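Local coordinates for TCR alpha chain (PDB 6LIR), which pairs with the TCR beta chain to form the chicken alpha-beta T-cell receptor, which probably recognises peptides presented by MHC molecules, at residues 27-32 against 88-93; 55-60 against 72-77. All coordinates share one frame; numbering follows the deposited sequence.

Overall arrangement
Both interactions lie in the V-set immunoglobulin domain, with centres about 20 Å apart, one in each sheet of the beta sandwich. Interaction 1 joins strands 29-35 and 84-90 near the end of the domain where antigen-binding loops emerge in T-cell receptors, and its outer face meets the TCR beta chain. Interaction 2 pairs strands 59-63 and 69-74 at the open end of their hairpin, away from its turn, and no beta-chain residue touches it. The two meet through the core, where Trp-32 CE3 lies 3.8 Å from Leu-72 CD2. The disulfide between Cys-20 and Cys-87 also bridges the sheets, with Cys-87 immediately preceding the 88-93 segment.

Interaction 1: residues 27-32 against 88-93; sequences AYSIQW and AVRGSS
Four backbone hydrogen bonds join residues 27-32 to 88-93, on the antiparallel C and F strands of the V domain, which carry the CDR1 and CDR3 loops. Gln-31 and Ala-88 exchange a reciprocal pair, each N lying 2.8 Å from the other residue's O. One step outward, Arg-90 N reaches Ser-29 O at 3.0 Å, nearly along the C=O axis. Arg-90 O then accepts from Tyr-28 N at a very short 2.5 Å. Tyr-28 and Ser-29 thus both face Arg-90, a classic beta bulge where the first loop enters its strand.

The Arg-90 chain bends at chi3 (-69°), bringing the edge of its guanidinium to Ser-29 OG and placing NH1 3.0 Å from Gln-31 OE1. An alanine here would remove the chain beyond CB and would probably loosen the packing on Leu-97 and on Asn-96 of the TCR beta chain and strip Gln-31 OE1 of a charged neighbour. On the opposite face Ile-30 and Val-89 lie side by side, CG1 to CG1 at 3.9 Å. Tyr-28 holds CG anti to its backbone N (chi1 173°), so Ser-93 packs over one ring face, its CB 3.9 Å from the ring centroid in a CH-pi contact.

The face of Ser-29, Gln-31, Ala-88 and Arg-90 looks toward the TCR beta chain, with Ser-29 OG buried there and no partner modelled, whereas Ile-30 and Val-89 turn into the sandwich.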
ATOM      1  N   ALA A  27      -9.171  19.489 -21.601  1.00 34.32           N
ATOM      2  CA  ALA A  27      -8.621  19.906 -20.318  1.00 37.14           C
ATOM      3  C   ALA A  27      -8.238  21.378 -20.314  1.00 40.57           C
ATOM      4  O   ALA A  27      -7.580  21.866 -21.236  1.00 39.25           O
ATOM      5  CB  ALA A  27      -7.409  19.044 -19.966  1.00 37.58           C
ATOM      6  N   TYR A  28      -8.643  22.079 -19.256  1.00 37.27           N
ATOM      7  CA  TYR A  28      -8.065  23.386 -18.970  1.00 43.89           C
ATOM      8  C   TYR A  28      -6.702  23.225 -18.313  1.00 40.86           C
ATOM      9  O   TYR A  28      -5.770  23.986 -18.598  1.00 42.60           O
ATOM     10  CB  TYR A  28      -8.996  24.203 -18.071  1.00 46.99           C
ATOM     11  CG  TYR A  28      -8.390  25.509 -17.602  1.00 51.83           C
ATOM     12  CD1 TYR A  28      -8.455  26.651 -18.393  1.00 57.69           C
ATOM     13  CD2 TYR A  28      -7.745  25.599 -16.372  1.00 57.12           C
ATOM     14  CE1 TYR A  28      -7.897  27.846 -17.972  1.00 60.63           C
ATOM     15  CE2 TYR A  28      -7.184  26.790 -15.943  1.00 59.38           C
ATOM     16  CZ  TYR A  28      -7.264  27.909 -16.745  1.00 64.93           C
ATOM     17  OH  TYR A  28      -6.709  29.094 -16.321  1.00 72.66           O
ATOM     18  N   SER A  29      -6.574  22.237 -17.435  1.00 38.09           N
ATOM     19  CA  SER A  29      -5.310  21.939 -16.784  1.00 42.07           C
ATOM     20  C   SER A  29      -5.280  20.454 -16.470  1.00 38.31           C
ATOM     21  O   SER A  29      -6.323  19.821 -16.277  1.00 35.97           O
ATOM     22  CB  SER A  29      -5.119  22.762 -15.505  1.00 45.90           C
ATOM     23  OG  SER A  29      -5.993  22.319 -14.484  1.00 50.01           O
ATOM     24  N   ILE A  30      -4.076  19.899 -16.445  1.00 37.80           N
ATOM     25  CA  ILE A  30      -3.875  18.480 -16.197  1.00 40.35           C
ATOM     26  C   ILE A  30      -2.877  18.341 -15.060  1.00 41.04           C
ATOM     27  O   ILE A  30      -1.839  19.012 -15.052  1.00 39.56           O
ATOM     28  CB  ILE A  30      -3.376  17.745 -17.457  1.00 41.16           C
ATOM     29  CG1 ILE A  30      -4.484  17.691 -18.512  1.00 41.47           C
ATOM     30  CG2 ILE A  30      -2.913  16.344 -17.114  1.00 39.17           C
ATOM     31  CD1 ILE A  30      -3.998  17.305 -19.888  1.00 45.93           C
ATOM     32  N   GLN A  31      -3.183  17.460 -14.116  1.00 34.87           N
ATOM     33  CA  GLN A  31      -2.306  17.184 -12.994  1.00 37.99           C
ATOM     34  C   GLN A  31      -2.105  15.685 -12.898  1.00 37.46           C
ATOM     35  O   GLN A  31      -2.957  14.896 -13.318  1.00 35.40           O
ATOM     36  CB  GLN A  31      -2.878  17.701 -11.667  1.00 36.53           C
ATOM     37  CG  GLN A  31      -3.013  19.206 -11.584  1.00 46.15           C
ATOM     38  CD  GLN A  31      -4.139  19.633 -10.665  1.00 58.10           C
ATOM     39  OE1 GLN A  31      -4.993  20.434 -11.047  1.00 85.62           O
ATOM     40  NE2 GLN A  31      -4.150  19.099  -9.447  1.00 63.65           N
ATOM     41  N   TRP A  32      -0.983  15.300 -12.306  1.00 35.21           N
ATOM     42  CA  TRP A  32      -0.681  13.901 -12.085  1.00 31.81           C
ATOM     43  C   TRP A  32      -0.272  13.727 -10.635  1.00 34.50           C
ATOM     44  O   TRP A  32       0.427  14.575 -10.067  1.00 30.50           O
ATOM     45  CB  TRP A  32       0.437  13.409 -13.007  1.00 31.13           C
ATOM     46  CG  TRP A  32      -0.022  13.065 -14.388  1.00 32.19           C
ATOM     47  CD1 TRP A  32      -0.244  13.933 -15.418  1.00 30.91           C
ATOM     48  CD2 TRP A  32      -0.312  11.758 -14.894  1.00 32.87           C
ATOM     49  NE1 TRP A  32      -0.651  13.246 -16.538  1.00 28.70           N
ATOM     50  CE2 TRP A  32      -0.699  11.908 -16.243  1.00 34.30           C
ATOM     51  CE3 TRP A  32      -0.273  10.473 -14.342  1.00 35.58           C
ATOM     52  CZ2 TRP A  32      -1.046  10.825 -17.048  1.00 34.06           C
ATOM     53  CZ3 TRP A  32      -0.621   9.395 -15.142  1.00 35.41           C
ATOM     54  CH2 TRP A  32      -1.003   9.579 -16.482  1.00 34.99           C
ATOM     55  N   ALA A  88      -5.465  13.723 -13.252  1.00 37.26           N
ATOM     56  CA  ALA A  88      -6.644  14.480 -12.856  1.00 39.41           C
ATOM     57  C   ALA A  88      -6.750  15.685 -13.775  1.00 41.33           C
ATOM     58  O   ALA A  88      -5.777  16.429 -13.931  1.00 40.43           O
ATOM     59  CB  ALA A  88      -6.558  14.923 -11.390  1.00 39.35           C
ATOM     60  N   VAL A  89      -7.914  15.866 -14.395  1.00 35.09           N
ATOM     61  CA  VAL A  89      -8.084  16.910 -15.396  1.00 39.42           C
ATOM     62  C   VAL A  89      -9.222  17.831 -14.981  1.00 41.72           C
ATOM     63  O   VAL A  89     -10.144  17.441 -14.257  1.00 37.06           O
ATOM     64  CB  VAL A  89      -8.349  16.319 -16.800  1.00 42.68           C
ATOM     65  CG1 VAL A  89      -7.272  15.301 -17.164  1.00 40.38           C
ATOM     66  CG2 VAL A  89      -9.725  15.679 -16.862  1.00 44.73           C
ATOM     67  N   ARG A  90      -9.155  19.063 -15.470  1.00 41.67           N
ATOM     68  CA  ARG A  90     -10.176  20.071 -15.229  1.00 49.02           C
ATOM     69  C   ARG A  90     -10.657  20.591 -16.569  1.00 47.23           C
ATOM     70  O   ARG A  90      -9.845  20.970 -17.418  1.00 40.45           O
ATOM     71  CB  ARG A  90      -9.653  21.219 -14.360  1.00 48.87           C
ATOM     72  CG  ARG A  90     -10.507  21.484 -13.135  1.00 58.05           C
ATOM     73  CD  ARG A  90     -10.042  22.720 -12.383  1.00 68.57           C
ATOM     74  NE  ARG A  90      -8.751  22.506 -11.739  1.00 72.13           N
ATOM     75  CZ  ARG A  90      -8.600  21.992 -10.520  1.00 71.44           C
ATOM     76  NH1 ARG A  90      -7.386  21.826 -10.014  1.00 74.53           N
ATOM     77  NH2 ARG A  90      -9.664  21.638  -9.813  1.00 67.12           N
ATOM     78  N   GLY A  91     -11.979  20.607 -16.753  1.00 44.78           N
ATOM     79  CA  GLY A  91     -12.550  21.089 -17.999  1.00 50.26           C
ATOM     80  C   GLY A  91     -12.486  22.597 -18.119  1.00 55.31           C
ATOM     81  O   GLY A  91     -12.508  23.137 -19.228  1.00 55.70           O
ATOM     82  N   SER A  92     -12.415  23.291 -16.988  1.00 43.86           N
ATOM     83  CA  SER A  92     -12.386  24.744 -16.949  1.00 52.00           C
ATOM     84  C   SER A  92     -11.643  25.169 -15.694  1.00 53.65           C
ATOM     85  O   SER A  92     -11.391  24.360 -14.799  1.00 53.76           O
ATOM     86  CB  SER A  92     -13.793  25.340 -16.952  1.00 66.65           C
ATOM     87  OG  SER A  92     -14.249  25.514 -15.620  1.00 65.91           O
ATOM     88  N   SER A  93     -11.254  26.446 -15.659  1.00 63.64           N
ATOM     89  CA  SER A  93     -10.619  26.984 -14.461  1.00 72.26           C
ATOM     90  C   SER A  93     -11.492  26.776 -13.226  1.00 74.81           C
ATOM     91  O   SER A  93     -10.987  26.453 -12.145  1.00 76.85           O
ATOM     92  CB  SER A  93     -10.295  28.469 -14.662  1.00 69.18           C
ATOM     93  OG  SER A  93     -11.393  29.175 -15.213  1.00 77.61           O
TER

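Interaction 2: residues 55-60 against 72-77; sequences PDPEGR and LWLARP
Leu-72 sends its side chain into the sandwich, against Tyr-85 and Leu-44, and leaves the pairing with 55-60 to its successor. Trp-73 forms a reciprocal pair with Arg-60: Trp-73 N donates to Arg-60 O at 2.9 Å, and Arg-60 N returns a bond of the same length to Trp-73 O. With CG anti to the backbone N (chi1 170°), the indole presents its edge to Arg-60 N. Trp-73 O also takes a CA-H...O contact from Gly-59 CA at 3.0 Å. A beta carbon on Gly-59 would collide with this oxygen and, at the positive phi of this residue, with the carbonyl of Glu-58.

Leu-74 turns inward, where its CD2 meets Pro-57 CG obliquely at 3.8 Å. Pro-57 follows a cis peptide bond. At Ala-75 the chain leaves the strand, yet Ala-75 N still donates to Glu-58 O at 2.8 Å, nearly straight (167°) but from above the carbonyl plane. The same oxygen receives a second bond from a water 2.7 Å away, which in turn accepts from Arg-76 N, so Glu-58 O is gripped twice. Beyond the water, the guanidinium of Arg-76 and the carboxylate of Glu-58 run alongside each other as a salt bridge, their planes 53° apart; OE1 and NH1 are modelled too close together for their exact positions to be trusted.

This end of the V domain's D-E hairpin thus passes from direct backbone pairing to a water-mediated link, with Glu-58 and Arg-76 probably paired beyond it, while Pro-57 and Leu-74 pack against Tyr-85 on its inner side.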
ATOM      1  N   PRO A  55      10.269  16.929 -11.725  1.00 45.66           N
ATOM      2  CA  PRO A  55      11.447  16.739 -10.857  1.00 46.82           C
ATOM      3  C   PRO A  55      11.572  15.325 -10.322  1.00 44.11           C
ATOM      4  O   PRO A  55      12.641  14.715 -10.405  1.00 46.15           O
ATOM      5  CB  PRO A  55      11.224  17.779  -9.738  1.00 46.72           C
ATOM      6  CG  PRO A  55       9.765  18.160  -9.830  1.00 51.14           C
ATOM      7  CD  PRO A  55       9.382  18.014 -11.255  1.00 41.26           C
ATOM      8  N   ASP A  56      10.483  14.781  -9.795  1.00 43.78           N
ATOM      9  CA  ASP A  56      10.520  13.502  -9.104  1.00 39.49           C
ATOM     10  C   ASP A  56       9.166  12.813  -9.242  1.00 44.46           C
ATOM     11  O   ASP A  56       8.148  13.360  -8.797  1.00 41.31           O
ATOM     12  CB  ASP A  56      10.891  13.722  -7.634  1.00 42.88           C
ATOM     13  CG  ASP A  56      10.995  12.427  -6.846  1.00 47.56           C
ATOM     14  OD1 ASP A  56      11.308  11.372  -7.439  1.00 47.98           O
ATOM     15  OD2 ASP A  56      10.768  12.465  -5.619  1.00 54.50           O
ATOM     16  N   PRO A  57       9.096  11.640  -9.893  1.00 38.88           N
ATOM     17  CA  PRO A  57      10.203  10.898 -10.499  1.00 35.84           C
ATOM     18  C   PRO A  57      10.627  11.524 -11.818  1.00 39.90           C
ATOM     19  O   PRO A  57       9.768  11.983 -12.574  1.00 34.70           O
ATOM     20  CB  PRO A  57       9.610   9.505 -10.720  1.00 36.15           C
ATOM     21  CG  PRO A  57       8.154   9.768 -10.945  1.00 36.82           C
ATOM     22  CD  PRO A  57       7.810  10.938 -10.058  1.00 38.01           C
ATOM     23  N   GLU A  58      11.941  11.616 -12.029  1.00 35.70           N
ATOM     24  CA  GLU A  58      12.516  12.195 -13.236  1.00 36.48           C
ATOM     25  C   GLU A  58      11.747  11.768 -14.483  1.00 30.77           C
ATOM     26  O   GLU A  58      11.496  10.579 -14.700  1.00 34.67           O
ATOM     27  CB  GLU A  58      13.986  11.775 -13.352  1.00 42.08           C
ATOM     28  CG  GLU A  58      14.770  12.498 -14.434  1.00 45.29           C
ATOM     29  CD  GLU A  58      16.171  11.930 -14.619  1.00 54.59           C
ATOM     30  OE1 GLU A  58      16.548  11.637 -15.773  1.00 55.81           O
ATOM     31  OE2 GLU A  58      16.895  11.778 -13.611  1.00 57.38           O
ATOM     32  N   GLY A  59      11.366  12.744 -15.292  1.00 30.11           N
ATOM     33  CA  GLY A  59      10.650  12.438 -16.518  1.00 30.43           C
ATOM     34  C   GLY A  59      10.002  13.688 -17.089  1.00 34.72           C
ATOM     35  O   GLY A  59      10.458  14.805 -16.846  1.00 31.29           O
ATOM     36  N   ARG A  60       8.918  13.472 -17.827  1.00 33.30           N
ATOM     37  CA  ARG A  60       8.302  14.576 -18.544  1.00 33.79           C
ATOM     38  C   ARG A  60       6.843  14.251 -18.816  1.00 32.19           C
ATOM     39  O   ARG A  60       6.505  13.129 -19.212  1.00 29.18           O
ATOM     40  CB  ARG A  60       9.036  14.865 -19.863  1.00 34.69           C
ATOM     41  CG  ARG A  60       8.483  16.056 -20.653  1.00 30.93           C
ATOM     42  CD  ARG A  60       9.567  16.726 -21.498  1.00 35.17           C
ATOM     43  NE  ARG A  60      10.026  15.861 -22.583  1.00 35.64           N
ATOM     44  CZ  ARG A  60      10.947  16.199 -23.483  1.00 38.23           C
ATOM     45  NH1 ARG A  60      11.523  17.393 -23.434  1.00 33.67           N
ATOM     46  NH2 ARG A  60      11.295  15.340 -24.433  1.00 33.08           N
ATOM     47  N   LEU A  72       2.473  10.625 -18.979  1.00 29.65           N
ATOM     48  CA  LEU A  72       3.530  10.819 -18.002  1.00 32.38           C
ATOM     49  C   LEU A  72       4.659   9.847 -18.315  1.00 33.21           C
ATOM     50  O   LEU A  72       4.477   8.627 -18.232  1.00 29.27           O
ATOM     51  CB  LEU A  72       3.015  10.597 -16.581  1.00 30.72           C
ATOM     52  CG  LEU A  72       4.060  10.849 -15.496  1.00 28.57           C
ATOM     53  CD1 LEU A  72       4.438  12.324 -15.455  1.00 30.76           C
ATOM     54  CD2 LEU A  72       3.566  10.378 -14.135  1.00 31.74           C
ATOM     55  N   TRP A  73       5.814  10.385 -18.681  1.00 32.60           N
ATOM     56  CA  TRP A  73       6.984   9.579 -19.000  1.00 29.40           C
ATOM     57  C   TRP A  73       7.911   9.589 -17.796  1.00 28.34           C
ATOM     58  O   TRP A  73       8.325  10.658 -17.341  1.00 30.48           O
ATOM     59  CB  TRP A  73       7.707  10.118 -20.235  1.00 30.88           C
ATOM     60  CG  TRP A  73       9.054   9.472 -20.490  1.00 31.41           C
ATOM     61  CD1 TRP A  73      10.284  10.035 -20.297  1.00 34.18           C
ATOM     62  CD2 TRP A  73       9.294   8.150 -20.992  1.00 27.66           C
ATOM     63  NE1 TRP A  73      11.275   9.143 -20.648  1.00 33.24           N
ATOM     64  CE2 TRP A  73      10.693   7.980 -21.078  1.00 32.31           C
ATOM     65  CE3 TRP A  73       8.462   7.094 -21.378  1.00 31.44           C
ATOM     66  CZ2 TRP A  73      11.277   6.798 -21.535  1.00 32.03           C
ATOM     67  CZ3 TRP A  73       9.045   5.918 -21.834  1.00 34.15           C
ATOM     68  CH2 TRP A  73      10.438   5.782 -21.906  1.00 31.43           C
ATOM     69  N   LEU A  74       8.203   8.408 -17.262  1.00 30.10           N
ATOM     70  CA  LEU A  74       9.194   8.248 -16.205  1.00 35.84           C
ATOM     71  C   LEU A  74      10.505   7.829 -16.859  1.00 34.20           C
ATOM     72  O   LEU A  74      10.582   6.756 -17.459  1.00 32.65           O
ATOM     73  CB  LEU A  74       8.737   7.206 -15.183  1.00 28.28           C
ATOM     74  CG  LEU A  74       7.606   7.578 -14.217  1.00 37.37           C
ATOM     75  CD1 LEU A  74       6.251   7.507 -14.895  1.00 32.51           C
ATOM     76  CD2 LEU A  74       7.639   6.664 -13.000  1.00 39.97           C
ATOM     77  N   ALA A  75      11.535   8.664 -16.740  1.00 30.28           N
ATOM     78  CA  ALA A  75      12.745   8.436 -17.526  1.00 34.45           C
ATOM     79  C   ALA A  75      13.657   7.383 -16.909  1.00 36.56           C
ATOM     80  O   ALA A  75      14.425   6.734 -17.629  1.00 34.37           O
ATOM     81  CB  ALA A  75      13.518   9.735 -17.704  1.00 35.27           C
ATOM     82  N   ARG A  76      13.602   7.207 -15.595  1.00 38.24           N
ATOM     83  CA  ARG A  76      14.547   6.324 -14.916  1.00 40.77           C
ATOM     84  C   ARG A  76      13.915   5.641 -13.716  1.00 33.55           C
ATOM     85  O   ARG A  76      14.366   5.856 -12.582  1.00 39.27           O
ATOM     86  CB  ARG A  76      15.803   7.064 -14.462  1.00 39.53           C
ATOM     87  CG  ARG A  76      16.958   6.832 -15.412  1.00 62.33           C
ATOM     88  CD  ARG A  76      18.168   7.676 -15.059  1.00 66.88           C
ATOM     89  NE  ARG A  76      18.820   8.168 -16.261  1.00 72.66           N
ATOM     90  CZ  ARG A  76      18.532   9.332 -16.831  1.00 67.73           C
ATOM     91  NH1 ARG A  76      17.603  10.121 -16.297  1.00 66.49           N
ATOM     92  NH2 ARG A  76      19.160   9.703 -17.932  1.00 67.68           N
ATOM     93  N   PRO A  77      12.858   4.858 -13.910  1.00 37.35           N
ATOM     94  CA  PRO A  77      12.127   4.316 -12.761  1.00 40.94           C
ATOM     95  C   PRO A  77      13.007   3.442 -11.886  1.00 42.41           C
ATOM     96  O   PRO A  77      13.764   2.604 -12.372  1.00 37.72           O
ATOM     97  CB  PRO A  77      11.004   3.496 -13.413  1.00 41.89           C
ATOM     98  CG  PRO A  77      11.001   3.897 -14.876  1.00 40.57           C
ATOM     99  CD  PRO A  77      12.434   4.217 -15.160  1.00 38.84           C
TER
HETATM  100  O   HOH W   1      12.055   8.189 -13.548  1.00 36.23           O